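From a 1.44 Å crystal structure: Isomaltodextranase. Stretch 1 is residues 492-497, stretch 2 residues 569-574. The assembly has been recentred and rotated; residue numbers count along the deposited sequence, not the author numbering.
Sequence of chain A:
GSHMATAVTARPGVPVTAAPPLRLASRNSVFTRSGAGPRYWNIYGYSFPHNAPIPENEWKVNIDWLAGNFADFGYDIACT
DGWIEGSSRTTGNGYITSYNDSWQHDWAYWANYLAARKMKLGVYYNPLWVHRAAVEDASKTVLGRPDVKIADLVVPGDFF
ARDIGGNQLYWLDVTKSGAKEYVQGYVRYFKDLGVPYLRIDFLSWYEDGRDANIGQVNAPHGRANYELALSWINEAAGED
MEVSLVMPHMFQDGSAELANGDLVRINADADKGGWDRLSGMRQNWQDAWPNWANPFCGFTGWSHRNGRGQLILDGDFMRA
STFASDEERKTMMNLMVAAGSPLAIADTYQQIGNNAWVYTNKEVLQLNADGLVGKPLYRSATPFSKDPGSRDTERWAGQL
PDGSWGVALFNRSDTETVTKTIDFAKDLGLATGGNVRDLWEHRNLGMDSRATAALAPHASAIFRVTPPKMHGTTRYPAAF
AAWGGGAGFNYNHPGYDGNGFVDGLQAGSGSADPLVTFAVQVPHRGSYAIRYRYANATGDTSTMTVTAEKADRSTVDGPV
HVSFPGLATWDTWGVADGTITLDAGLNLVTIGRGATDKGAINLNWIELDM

Stretch 1 (492-497) NHPGYD
Stretch 2 569-574: TWDTWG

Residues 492-497 form an irregular loop, and residues 569-574 begin with a type I beta turn from Thr-569 to Thr-572. The turn is defined by phi/psi of -66/-17 at Trp-570 and -82/-3 at Asp-571, and is closed by the backbone hydrogen bond from Thr-572 N to Thr-569 O, 3.1 Å. Thr-569 OG1 and Thr-572 OG1 hydrogen-bond at 2.9 Å (chi1 69°, p, and -47°, m), and Asp-571 N makes a weak bond to Thr-569 OG1, 3.3 Å with an angle of 125°. From Thr-572, the last residue of the turn, the chain extends (-95/134), and continues so at Trp-573 (-119/138).

The loop approaches this turn at His-493, whose CA lies 5.1 Å from the CA of Asp-571. From there the two chains run in roughly the same direction, His-493 to Tyr-496 alongside Trp-570 to Trp-573. The loop backbone is extended at His-493 (-132/120) and Pro-494 (-66/166), swings to positive phi at Gly-495 (104/-9), and extends again at Tyr-496 (-65/146). Together the stretches bury 340 Å², summed over both sides.

One hydrogen bond crosses the interface. The indole donor Trp-573 NE1 meets Pro-494 O at 2.9 Å, and the N-H...O angle of 170° makes it nearly linear. Trp-573 points its CA-to-CB bond toward the loop, and chi1 -59° (m) with chi2 85° brings NE1 to the carbonyl, which lies at the ring edge, near its plane. Tyr-496 N is 3.5 Å from Trp-573 NE1, but both are donors, while Pro-494 O and Asp-571 O, 3.4 Å apart, are both acceptors. His-493 O also sits at the indole edge, 3.9 Å from Trp-573 CZ2, and is buried by the contact without a polar partner.

The aromatic contacts centre on His-493 (chi1 -59°, m; chi2 -63°), whose CA-to-CB bond points toward the turn. Trp-570 CB stands over one face of the imidazole, 3.5 Å from the centroid of the His-493 ring and 7° off the normal, a well-aimed CH-pi contact. Trp-570 has chi1 -78° (m) and chi2 112°, and the end of its side chain leads away. Its five-membered ring is therefore slid from the imidazole: the centroids are 5.1 Å apart and the planes meet at 23°, so the rings barely overlap.

Asp-571 (chi1 -65°, m; chi2 2°) places OD1 at the imidazole edge, near its plane, 3.5 Å from His-493 CB and 3.4 Å from Pro-494 CD, where the proline ring has C-gamma endo pucker. Both partners are CH2 carbons, so these are van der Waals contacts of a carboxylate oxygen, not hydrogen bonds. On the indole, Gly-495 O and Tyr-496 CA lie over one face, and Tyr-496 CB makes an apolar contact with Trp-573 CZ2 at 3.9 Å; Tyr-496 has chi1 53° (p) and chi2 84°, its ring leading away. Gly-495 suits this position twice over: an ideal CB would clash with Trp-573 CD1 at 2.8 Å, and the backbone angles would jam it against the preceding carbonyl oxygen.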

ATOM      1  N   ASN A 492     -18.544  -3.444  19.815  1.00 24.23           N
ATOM      2  CA  ASN A 492     -19.601  -2.903  20.659  1.00 25.34           C
ATOM      3  C   ASN A 492     -20.734  -3.879  20.959  1.00 27.01           C
ATOM      4  O   ASN A 492     -21.761  -3.455  21.492  1.00 27.70           O
ATOM      5  CB  ASN A 492     -20.128  -1.584  20.096  1.00 25.02           C
ATOM      6  CG  ASN A 492     -20.778  -1.722  18.744  1.00 23.30           C
ATOM      7  OD1 ASN A 492     -20.510  -2.658  17.978  1.00 22.36           O
ATOM      8  ND2 ASN A 492     -21.636  -0.750  18.421  1.00 25.16           N
ATOM      9  N   HIS A 493     -20.534  -5.153  20.631  1.00 26.13           N
ATOM     10  CA  HIS A 493     -21.428  -6.233  21.061  1.00 27.52           C
ATOM     11  C   HIS A 493     -20.564  -7.365  21.613  1.00 28.65           C
ATOM     12  O   HIS A 493     -19.749  -7.923  20.881  1.00 28.53           O
ATOM     13  CB  HIS A 493     -22.282  -6.732  19.892  1.00 28.29           C
ATOM     14  CG  HIS A 493     -23.126  -5.662  19.274  1.00 27.56           C
ATOM     15  ND1 HIS A 493     -24.119  -5.003  19.971  1.00 27.07           N
ATOM     16  CD2 HIS A 493     -23.125  -5.128  18.026  1.00 28.14           C
ATOM     17  CE1 HIS A 493     -24.683  -4.104  19.181  1.00 28.51           C
ATOM     18  NE2 HIS A 493     -24.101  -4.160  17.998  1.00 27.48           N
ATOM     19  N   PRO A 494     -20.741  -7.731  22.901  1.00 28.14           N
ATOM     20  CA  PRO A 494     -19.830  -8.782  23.409  1.00 27.25           C
ATOM     21  C   PRO A 494     -19.983 -10.184  22.780  1.00 26.24           C
ATOM     22  O   PRO A 494     -20.961 -10.456  22.068  1.00 27.13           O
ATOM     23  CB  PRO A 494     -20.100  -8.809  24.927  1.00 28.63           C
ATOM     24  CG  PRO A 494     -21.268  -7.918  25.184  1.00 29.39           C
ATOM     25  CD  PRO A 494     -21.523  -7.073  23.965  1.00 28.91           C
ATOM     26  N   GLY A 495     -18.996 -11.058  23.015  1.00 25.86           N
ATOM     27  CA  GLY A 495     -19.040 -12.460  22.560  1.00 26.71           C
ATOM     28  C   GLY A 495     -18.170 -12.777  21.360  1.00 26.31           C
ATOM     29  O   GLY A 495     -18.009 -13.933  20.963  1.00 27.08           O
ATOM     30  N   TYR A 496     -17.617 -11.734  20.748  1.00 24.35           N
ATOM     31  CA  TYR A 496     -16.645 -11.925  19.675  1.00 24.65           C
ATOM     32  C   TYR A 496     -15.371 -12.593  20.218  1.00 22.89           C
ATOM     33  O   TYR A 496     -15.001 -12.381  21.360  1.00 24.30           O
ATOM     34  CB  TYR A 496     -16.297 -10.578  19.026  1.00 23.16           C
ATOM     35  CG  TYR A 496     -15.862  -9.518  20.001  1.00 23.68           C
ATOM     36  CD1 TYR A 496     -14.550  -9.440  20.442  1.00 23.36           C
ATOM     37  CD2 TYR A 496     -16.765  -8.597  20.504  1.00 23.11           C
ATOM     38  CE1 TYR A 496     -14.151  -8.467  21.318  1.00 23.26           C
ATOM     39  CE2 TYR A 496     -16.392  -7.640  21.416  1.00 23.61           C
ATOM     40  CZ  TYR A 496     -15.066  -7.569  21.825  1.00 23.60           C
ATOM     41  OH  TYR A 496     -14.704  -6.607  22.714  1.00 24.73           O
ATOM     42  N   ASP A 497     -14.756 -13.418  19.382  1.00 22.65           N
ATOM     43  CA  ASP A 497     -13.386 -13.912  19.560  1.00 23.05           C
ATOM     44  C   ASP A 497     -12.403 -12.802  19.175  1.00 24.21           C
ATOM     45  O   ASP A 497     -12.622 -12.088  18.203  1.00 22.50           O
ATOM     46  CB  ASP A 497     -13.151 -15.147  18.686  1.00 23.83           C
ATOM     47  CG  ASP A 497     -14.026 -16.354  19.109  1.00 24.59           C
ATOM     48  OD1 ASP A 497     -14.210 -16.544  20.327  1.00 27.38           O
ATOM     49  OD2 ASP A 497     -14.487 -17.083  18.209  1.00 25.42           O
ATOM     50  N   THR A 569     -30.174 -11.601  19.607  1.00 31.45           N
ATOM     51  CA  THR A 569     -29.618 -10.304  19.939  1.00 30.61           C
ATOM     52  C   THR A 569     -28.323 -10.141  19.157  1.00 27.45           C
ATOM     53  O   THR A 569     -27.784 -11.106  18.648  1.00 27.40           O
ATOM     54  CB  THR A 569     -29.296 -10.192  21.434  1.00 31.67           C
ATOM     55  OG1 THR A 569     -28.202 -11.055  21.745  1.00 32.38           O
ATOM     56  CG2 THR A 569     -30.517 -10.579  22.320  1.00 33.25           C
ATOM     57  N   TRP A 570     -27.866  -8.907  19.064  1.00 29.47           N
ATOM     58  CA  TRP A 570     -26.583  -8.607  18.428  1.00 29.60           C
ATOM     59  C   TRP A 570     -25.387  -9.176  19.207  1.00 31.26           C
ATOM     60  O   TRP A 570     -24.310  -9.294  18.626  1.00 30.22           O
ATOM     61  CB  TRP A 570     -26.436  -7.097  18.205  1.00 29.83           C
ATOM     62  CG  TRP A 570     -27.232  -6.611  17.009  1.00 29.62           C
ATOM     63  CD1 TRP A 570     -28.334  -5.798  17.035  1.00 30.64           C
ATOM     64  CD2 TRP A 570     -26.998  -6.926  15.629  1.00 28.64           C
ATOM     65  NE1 TRP A 570     -28.795  -5.592  15.756  1.00 30.05           N
ATOM     66  CE2 TRP A 570     -28.002  -6.273  14.873  1.00 28.99           C
ATOM     67  CE3 TRP A 570     -26.045  -7.703  14.952  1.00 27.42           C
ATOM     68  CZ2 TRP A 570     -28.067  -6.362  13.481  1.00 27.65           C
ATOM     69  CZ3 TRP A 570     -26.105  -7.786  13.583  1.00 27.66           C
ATOM     70  CH2 TRP A 570     -27.110  -7.122  12.854  1.00 27.44           C
ATOM     71  N   ASP A 571     -25.587  -9.541  20.483  1.00 31.86           N
ATOM     72  CA  ASP A 571     -24.583 -10.260  21.315  1.00 35.00           C
ATOM     73  C   ASP A 571     -24.539 -11.777  21.099  1.00 31.62           C
ATOM     74  O   ASP A 571     -23.739 -12.468  21.731  1.00 33.22           O
ATOM     75  CB  ASP A 571     -24.878 -10.077  22.813  1.00 39.20           C
ATOM     76  CG  ASP A 571     -24.745  -8.662  23.280  1.00 41.58           C
ATOM     77  OD1 ASP A 571     -24.449  -7.777  22.448  1.00 44.82           O
ATOM     78  OD2 ASP A 571     -24.956  -8.433  24.494  1.00 41.80           O
ATOM     79  N   THR A 572     -25.422 -12.305  20.259  1.00 30.42           N
ATOM     80  CA  THR A 572     -25.434 -13.715  19.932  1.00 29.33           C
ATOM     81  C   THR A 572     -24.642 -13.966  18.654  1.00 29.50           C
ATOM     82  O   THR A 572     -24.845 -13.272  17.663  1.00 29.01           O
ATOM     83  CB  THR A 572     -26.891 -14.214  19.729  1.00 31.10           C
ATOM     84  OG1 THR A 572     -27.705 -13.729  20.800  1.00 30.49           O
ATOM     85  CG2 THR A 572     -26.958 -15.712  19.697  1.00 30.70           C
ATOM     86  N   TRP A 573     -23.791 -14.991  18.672  1.00 29.74           N
ATOM     87  CA  TRP A 573     -22.958 -15.351  17.534  1.00 29.30           C
ATOM     88  C   TRP A 573     -23.279 -16.762  17.059  1.00 29.22           C
ATOM     89  O   TRP A 573     -23.477 -17.685  17.873  1.00 34.32           O
ATOM     90  CB  TRP A 573     -21.457 -15.219  17.909  1.00 28.16           C
ATOM     91  CG  TRP A 573     -21.115 -13.811  18.341  1.00 27.58           C
ATOM     92  CD1 TRP A 573     -21.252 -13.280  19.571  1.00 26.84           C
ATOM     93  CD2 TRP A 573     -20.600 -12.753  17.507  1.00 26.16           C
ATOM     94  NE1 TRP A 573     -20.875 -11.951  19.575  1.00 27.09           N
ATOM     95  CE2 TRP A 573     -20.466 -11.611  18.315  1.00 25.20           C
ATOM     96  CE3 TRP A 573     -20.254 -12.667  16.161  1.00 24.77           C
ATOM     97  CZ2 TRP A 573     -19.998 -10.387  17.817  1.00 25.43           C
ATOM     98  CZ3 TRP A 573     -19.801 -11.459  15.669  1.00 24.52           C
ATOM     99  CH2 TRP A 573     -19.679 -10.341  16.489  1.00 24.01           C
ATOM    100  N   GLY A 574     -23.349 -16.933  15.746  1.00 29.64           N
ATOM    101  CA  GLY A 574     -23.496 -18.250  15.146  1.00 29.12           C
ATOM    102  C   GLY A 574     -22.419 -18.549  14.128  1.00 31.31           C
ATOM    103  O   GLY A 574     -21.598 -17.685  13.805  1.00 30.26           O
TER